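Side-chain contacts in separin (Saccharomyces cerevisiae, PDB 5U1T), which cleaves the MCD1/SCC1 subunit of cohesin as a caspase-like cysteine protease at the onset of anaphase, and is held inactive by securin during most of the cell cycle: residues V1389-L1394 and Y1588-K1593; C1522-G1527 and L1562-A1567. One frame throughout, in Å; residues are numbered along the deposited sequence.

Contact 1: V1389-L1394 and Y1588-K1593; sequences VCLNKL and YGLPIK
Leu-1391 and Leu-1394 of helix 1388-1397 pack on Gly-1589 and Leu-1590, where the chain leaves strand 1585-1589 of the six-stranded sheet. The two helix leucines are three residues apart and so lie about one turn from each other. Leu-1590 meets both from the strand side. Its chi1 of -52° brings CG to the helix side, and chi2 (-172°) spreads the two methyls. CD2 meets CD1 of Leu-1391 at 4.0 Å, with the two side chains at a slant to each other. CD1 goes to the backbone of Leu-1394 and comes 3.7 Å from the carbonyl O of that residue.

Leu-1394 runs past Leu-1590 in the opposite direction. Its CD1 is 4.0 Å from CG of Leu-1590. The same methyl rests on the backbone of Gly-1589, 3.8 Å from CA. Gly-1589 has a positive phi of 107°, and a side chain there would press against the carbonyl O of Tyr-1588 and come close to the Leu-1394 methyl. No hydrogen bond joins the two segments, and together they bury 170 Å².

The contact lies where two sheets of the caspase-like protease region meet. Gly-1589 is hydrogen-bonded through its backbone to Arg-1384, and its O accepts from Thr-1383 OG1. Both partners belong to strand 1382-1385 of the neighbouring sheet, where it pairs with strand 1353-1362.

With only an alanine methyl in place of Leu-1590, CD1 of Leu-1391 and CB and CD1 of Leu-1394 are likely to lose their apolar partner, and a gap to open between helix and strand end. Phe-1359, from strand 1353-1362, touches both Leu-1391 and Leu-1590. Phe-1398 also packs on Leu-1590.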
loop_
_atom_site.group_PDB
_atom_site.type_symbol
_atom_site.label_atom_id
_atom_site.label_comp_id
_atom_site.label_asym_id
_atom_site.label_seq_id
_atom_site.Cartn_x
_atom_site.Cartn_y
_atom_site.Cartn_z
ATOM N N VAL A 1389 14.532 17.507 -36.717
ATOM C CA VAL A 1389 13.082 17.429 -36.811
ATOM C C VAL A 1389 12.467 18.803 -36.568
ATOM O O VAL A 1389 11.474 19.164 -37.203
ATOM C CB VAL A 1389 12.486 16.394 -35.820
ATOM C CG1 VAL A 1389 10.956 16.417 -35.881
ATOM C CG2 VAL A 1389 13.010 14.986 -36.121
ATOM N N CYS A 1390 13.070 19.577 -35.674
ATOM C CA CYS A 1390 12.575 20.921 -35.408
ATOM C C CYS A 1390 12.876 21.880 -36.580
ATOM O O CYS A 1390 12.009 22.658 -37.019
ATOM C CB CYS A 1390 13.177 21.469 -34.111
ATOM S SG CYS A 1390 12.689 23.181 -33.789
ATOM N N LEU A 1391 14.109 21.821 -37.075
ATOM C CA LEU A 1391 14.483 22.592 -38.232
ATOM C C LEU A 1391 13.528 22.281 -39.387
ATOM O O LEU A 1391 12.956 23.200 -39.986
ATOM C CB LEU A 1391 15.939 22.308 -38.627
ATOM C CG LEU A 1391 16.457 23.083 -39.844
ATOM C CD1 LEU A 1391 16.358 24.588 -39.607
ATOM C CD2 LEU A 1391 17.886 22.669 -40.216
ATOM N N ASN A 1392 13.323 21.002 -39.691
ATOM C CA ASN A 1392 12.569 20.678 -40.901
ATOM C C ASN A 1392 11.091 20.989 -40.790
ATOM O O ASN A 1392 10.441 21.232 -41.797
ATOM C CB ASN A 1392 12.737 19.212 -41.298
ATOM C CG ASN A 1392 11.942 18.864 -42.554
ATOM O OD1 ASN A 1392 12.279 19.302 -43.655
ATOM N ND2 ASN A 1392 10.866 18.096 -42.387
ATOM N N LYS A 1393 10.538 20.989 -39.583
ATOM C CA LYS A 1393 9.133 21.365 -39.467
ATOM C C LYS A 1393 9.009 22.892 -39.542
ATOM O O LYS A 1393 8.074 23.410 -40.156
ATOM C CB LYS A 1393 8.500 20.809 -38.184
ATOM C CG LYS A 1393 8.423 19.266 -38.148
ATOM C CD LYS A 1393 7.795 18.641 -39.431
ATOM C CE LYS A 1393 8.123 17.132 -39.528
ATOM N NZ LYS A 1393 9.625 16.868 -39.496
ATOM N N LEU A 1394 9.960 23.606 -38.939
ATOM C CA LEU A 1394 9.982 25.059 -39.034
ATOM C C LEU A 1394 10.101 25.487 -40.494
ATOM O O LEU A 1394 9.404 26.404 -40.940
ATOM C CB LEU A 1394 11.132 25.644 -38.221
ATOM C CG LEU A 1394 10.777 26.164 -36.834
ATOM C CD1 LEU A 1394 11.952 26.916 -36.242
ATOM C CD2 LEU A 1394 9.555 27.049 -36.900
ATOM N N TYR A 1588 17.504 31.074 -31.559
ATOM C CA TYR A 1588 17.043 29.754 -31.979
ATOM C C TYR A 1588 15.922 29.901 -33.019
ATOM O O TYR A 1588 15.127 30.846 -32.942
ATOM C CB TYR A 1588 16.562 28.929 -30.782
ATOM C CG TYR A 1588 17.657 28.254 -29.975
ATOM C CD1 TYR A 1588 18.411 28.972 -29.064
ATOM C CD2 TYR A 1588 17.911 26.894 -30.103
ATOM C CE1 TYR A 1588 19.387 28.365 -28.308
ATOM C CE2 TYR A 1588 18.890 26.280 -29.355
ATOM C CZ TYR A 1588 19.630 27.025 -28.461
ATOM O OH TYR A 1588 20.618 26.438 -27.705
ATOM N N GLY A 1589 15.865 28.985 -33.990
ATOM C CA GLY A 1589 14.832 29.016 -35.011
ATOM C C GLY A 1589 15.345 29.458 -36.371
ATOM O O GLY A 1589 16.461 29.108 -36.766
ATOM N N LEU A 1590 14.536 30.235 -37.088
ATOM C CA LEU A 1590 14.883 30.685 -38.437
ATOM C C LEU A 1590 15.289 32.163 -38.491
ATOM O O LEU A 1590 14.776 32.980 -37.739
ATOM C CB LEU A 1590 13.702 30.441 -39.384
ATOM C CG LEU A 1590 13.154 29.015 -39.367
ATOM C CD1 LEU A 1590 12.116 28.811 -40.462
ATOM C CD2 LEU A 1590 14.295 28.020 -39.494
ATOM N N PRO A 1591 16.206 32.521 -39.399
ATOM C CA PRO A 1591 16.543 33.944 -39.467
ATOM C C PRO A 1591 15.378 34.768 -40.051
ATOM O O PRO A 1591 14.699 34.347 -40.997
ATOM C CB PRO A 1591 17.772 33.963 -40.372
ATOM C CG PRO A 1591 17.602 32.772 -41.244
ATOM C CD PRO A 1591 16.936 31.729 -40.404
ATOM N N ILE A 1592 15.118 35.928 -39.460
ATOM C CA ILE A 1592 14.040 36.766 -39.947
ATOM C C ILE A 1592 14.591 38.099 -40.439
ATOM O O ILE A 1592 15.657 38.536 -40.002
ATOM C CB ILE A 1592 12.968 37.009 -38.858
ATOM C CG1 ILE A 1592 13.481 37.987 -37.794
ATOM C CG2 ILE A 1592 12.551 35.692 -38.234
ATOM C CD1 ILE A 1592 12.405 38.559 -36.903
ATOM N N LYS A 1593 13.873 38.724 -41.368
ATOM C CA LYS A 1593 14.155 40.099 -41.774
ATOM C C LYS A 1593 12.845 40.883 -41.757
ATOM O O LYS A 1593 11.781 40.348 -42.076
ATOM C CB LYS A 1593 14.818 40.146 -43.156
ATOM C CG LYS A 1593 15.352 41.519 -43.525
ATOM C CD LYS A 1593 16.305 41.466 -44.701
ATOM C CE LYS A 1593 15.590 41.217 -46.015
ATOM N NZ LYS A 1593 16.591 40.985 -47.110
#

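Contact 2: C1522-G1527 and L1562-A1567; sequences CPMVLG and LSVSYA
Met-1524, Leu-1526 and Val-1564 meet with no planar side chain taking part across the two segments. A planar neighbour, Phe-1493, touches both Leu-1526 and Val-1564. Met-1524 and Leu-1526 stand on one face of the sheet, two residues apart on strand 1524-1528. Val-1525, between them, points to the other face and touches Leu-1494 and Tyr-1588.

Val-1564 comes down on the first face from the start of helix 1564-1571. Its CG2 branch does most of the touching. This methyl lies 3.8 Å from CD1 of Leu-1526 and 4.1 Å from SD of Met-1524, so it makes contact with both strand residues. The CG1 branch adds a looser approach, 4.2 Å to CG of Met-1524. Met-1524 CB points toward the helix, and CG lies anti to the backbone N (chi1 -170°). The chain then bends at chi2 and chi3 (-66° and -55°). The bends bring SD to CG2 of Val-1564, the two side chains crossing at a slant. Leu-1526 and Val-1564 pass each other in opposite directions.

The helix start is fixed within its own segment. Ser-1563 is the N-cap, and its OG accepts from the backbone N of Tyr-1566 at 3.3 Å. The Ser-1563 carbonyl O takes the N-H of Ala-1567, with N and O 2.8 Å apart. These bonds tie down the first turn that carries Val-1564. No hydrogen bond joins the two segments, which together bury 110 Å².

Strand 1524-1528 runs between parallel strand 1492-1494, which carries Phe-1493, and antiparallel strand 1585-1589. Ile-1587 of the latter also touches Leu-1526 and Val-1564. Helix 1534-1548 packs beside helix 1564-1571, where Met-1548 meets Val-1564 and Ala-1567, and Leu-1544 meets Ala-1567.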
loop_
_atom_site.group_PDB
_atom_site.type_symbol
_atom_site.label_atom_id
_atom_site.label_comp_id
_atom_site.label_asym_id
_atom_site.label_seq_id
_atom_site.Cartn_x
_atom_site.Cartn_y
_atom_site.Cartn_z
ATOM N N CYS A 1522 6.897 29.102 -31.711
ATOM C CA CYS A 1522 7.760 30.230 -32.044
ATOM C C CYS A 1522 8.763 29.760 -33.093
ATOM O O CYS A 1522 9.356 28.683 -32.938
ATOM C CB CYS A 1522 8.481 30.758 -30.796
ATOM S SG CYS A 1522 9.460 32.266 -31.023
ATOM N N PRO A 1523 8.913 30.545 -34.178
ATOM C CA PRO A 1523 9.810 30.279 -35.299
ATOM C C PRO A 1523 11.139 31.034 -35.210
ATOM O O PRO A 1523 12.028 30.811 -36.036
ATOM C CB PRO A 1523 8.989 30.759 -36.499
ATOM C CG PRO A 1523 8.228 31.897 -35.968
ATOM C CD PRO A 1523 7.974 31.632 -34.499
ATOM N N MET A 1524 11.272 31.924 -34.231
ATOM C CA MET A 1524 12.523 32.661 -34.011
ATOM C C MET A 1524 12.480 33.267 -32.623
ATOM O O MET A 1524 11.667 34.134 -32.360
ATOM C CB MET A 1524 12.729 33.769 -35.061
ATOM C CG MET A 1524 14.119 34.441 -35.063
ATOM S SD MET A 1524 14.626 35.424 -33.627
ATOM C CE MET A 1524 13.280 36.591 -33.523
ATOM N N VAL A 1525 13.355 32.816 -31.739
ATOM C CA VAL A 1525 13.386 33.357 -30.393
ATOM C C VAL A 1525 14.813 33.710 -30.025
ATOM O O VAL A 1525 15.745 32.940 -30.259
ATOM C CB VAL A 1525 12.792 32.378 -29.364
ATOM C CG1 VAL A 1525 13.458 31.014 -29.464
ATOM C CG2 VAL A 1525 12.921 32.947 -27.961
ATOM N N LEU A 1526 14.977 34.901 -29.469
ATOM C CA LEU A 1526 16.293 35.441 -29.187
ATOM C C LEU A 1526 16.426 35.772 -27.701
ATOM O O LEU A 1526 15.631 36.545 -27.169
ATOM C CB LEU A 1526 16.523 36.677 -30.060
ATOM C CG LEU A 1526 17.858 37.424 -30.092
ATOM C CD1 LEU A 1526 17.958 38.266 -31.386
ATOM C CD2 LEU A 1526 18.006 38.328 -28.865
ATOM N N GLY A 1527 17.426 35.193 -27.034
ATOM C CA GLY A 1527 17.641 35.441 -25.619
ATOM C C GLY A 1527 19.102 35.513 -25.239
ATOM O O GLY A 1527 19.964 35.473 -26.105
ATOM N N LEU A 1562 19.073 44.454 -42.232
ATOM C CA LEU A 1562 19.737 43.183 -41.943
ATOM C C LEU A 1562 18.759 42.159 -41.364
ATOM O O LEU A 1562 17.781 42.506 -40.694
ATOM C CB LEU A 1562 20.912 43.384 -40.970
ATOM C CG LEU A 1562 22.076 44.282 -41.400
ATOM C CD1 LEU A 1562 23.156 44.401 -40.331
ATOM C CD2 LEU A 1562 22.669 43.761 -42.680
ATOM N N SER A 1563 19.044 40.891 -41.641
ATOM C CA SER A 1563 18.397 39.764 -40.977
ATOM C C SER A 1563 18.731 39.752 -39.486
ATOM O O SER A 1563 19.720 40.344 -39.074
ATOM C CB SER A 1563 18.839 38.451 -41.620
ATOM O OG SER A 1563 20.203 38.172 -41.327
ATOM N N VAL A 1564 17.929 39.054 -38.681
ATOM C CA VAL A 1564 18.166 38.987 -37.239
ATOM C C VAL A 1564 19.551 38.397 -36.977
ATOM O O VAL A 1564 20.192 38.715 -35.979
ATOM C CB VAL A 1564 17.062 38.147 -36.497
ATOM C CG1 VAL A 1564 17.309 36.641 -36.635
ATOM C CG2 VAL A 1564 16.984 38.527 -35.027
ATOM N N SER A 1565 20.022 37.563 -37.897
ATOM C CA SER A 1565 21.311 36.911 -37.745
ATOM C C SER A 1565 22.472 37.872 -37.929
ATOM O O SER A 1565 23.238 38.114 -36.992
ATOM C CB SER A 1565 21.430 35.759 -38.735
ATOM O OG SER A 1565 20.576 34.699 -38.354
ATOM N N TYR A 1566 22.612 38.404 -39.140
ATOM C CA TYR A 1566 23.653 39.387 -39.411
ATOM C C TYR A 1566 23.536 40.561 -38.437
ATOM O O TYR A 1566 24.550 41.074 -37.955
ATOM C CB TYR A 1566 23.592 39.896 -40.866
ATOM C CG TYR A 1566 23.994 38.891 -41.945
ATOM C CD1 TYR A 1566 25.307 38.431 -42.059
ATOM C CD2 TYR A 1566 23.063 38.421 -42.858
ATOM C CE1 TYR A 1566 25.671 37.503 -43.051
ATOM C CE2 TYR A 1566 23.417 37.507 -43.845
ATOM C CZ TYR A 1566 24.717 37.052 -43.940
ATOM O OH TYR A 1566 25.031 36.150 -44.930
ATOM N N ALA A 1567 22.301 40.969 -38.131
ATOM C CA ALA A 1567 22.070 42.119 -37.254
ATOM C C ALA A 1567 22.638 41.878 -35.868
ATOM O O ALA A 1567 23.147 42.796 -35.239
ATOM C CB ALA A 1567 20.596 42.439 -37.157
#

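Contacts 1 and 2 have centres about 10 Å apart and use neighbouring strands of one sheet, 1585-1589 and 1524-1528. Contact 2 is nested in the chain loop that contact 1 closes. Two probable backbone hydrogen bonds join them. Leu-1590 N lies 2.8 Å from Pro-1523 O, just before strand 1524-1528. Ile-1592 O lies 2.7 Å from Val-1564 N, at the start of the helix in contact 2. Segment 1588-1593 thus touches both segments of contact 2. Neither contact is at the active site. Cys-1497, the probable catalytic cysteine, follows strand 1492-1494, which pairs with strand 1524-1528 of contact 2.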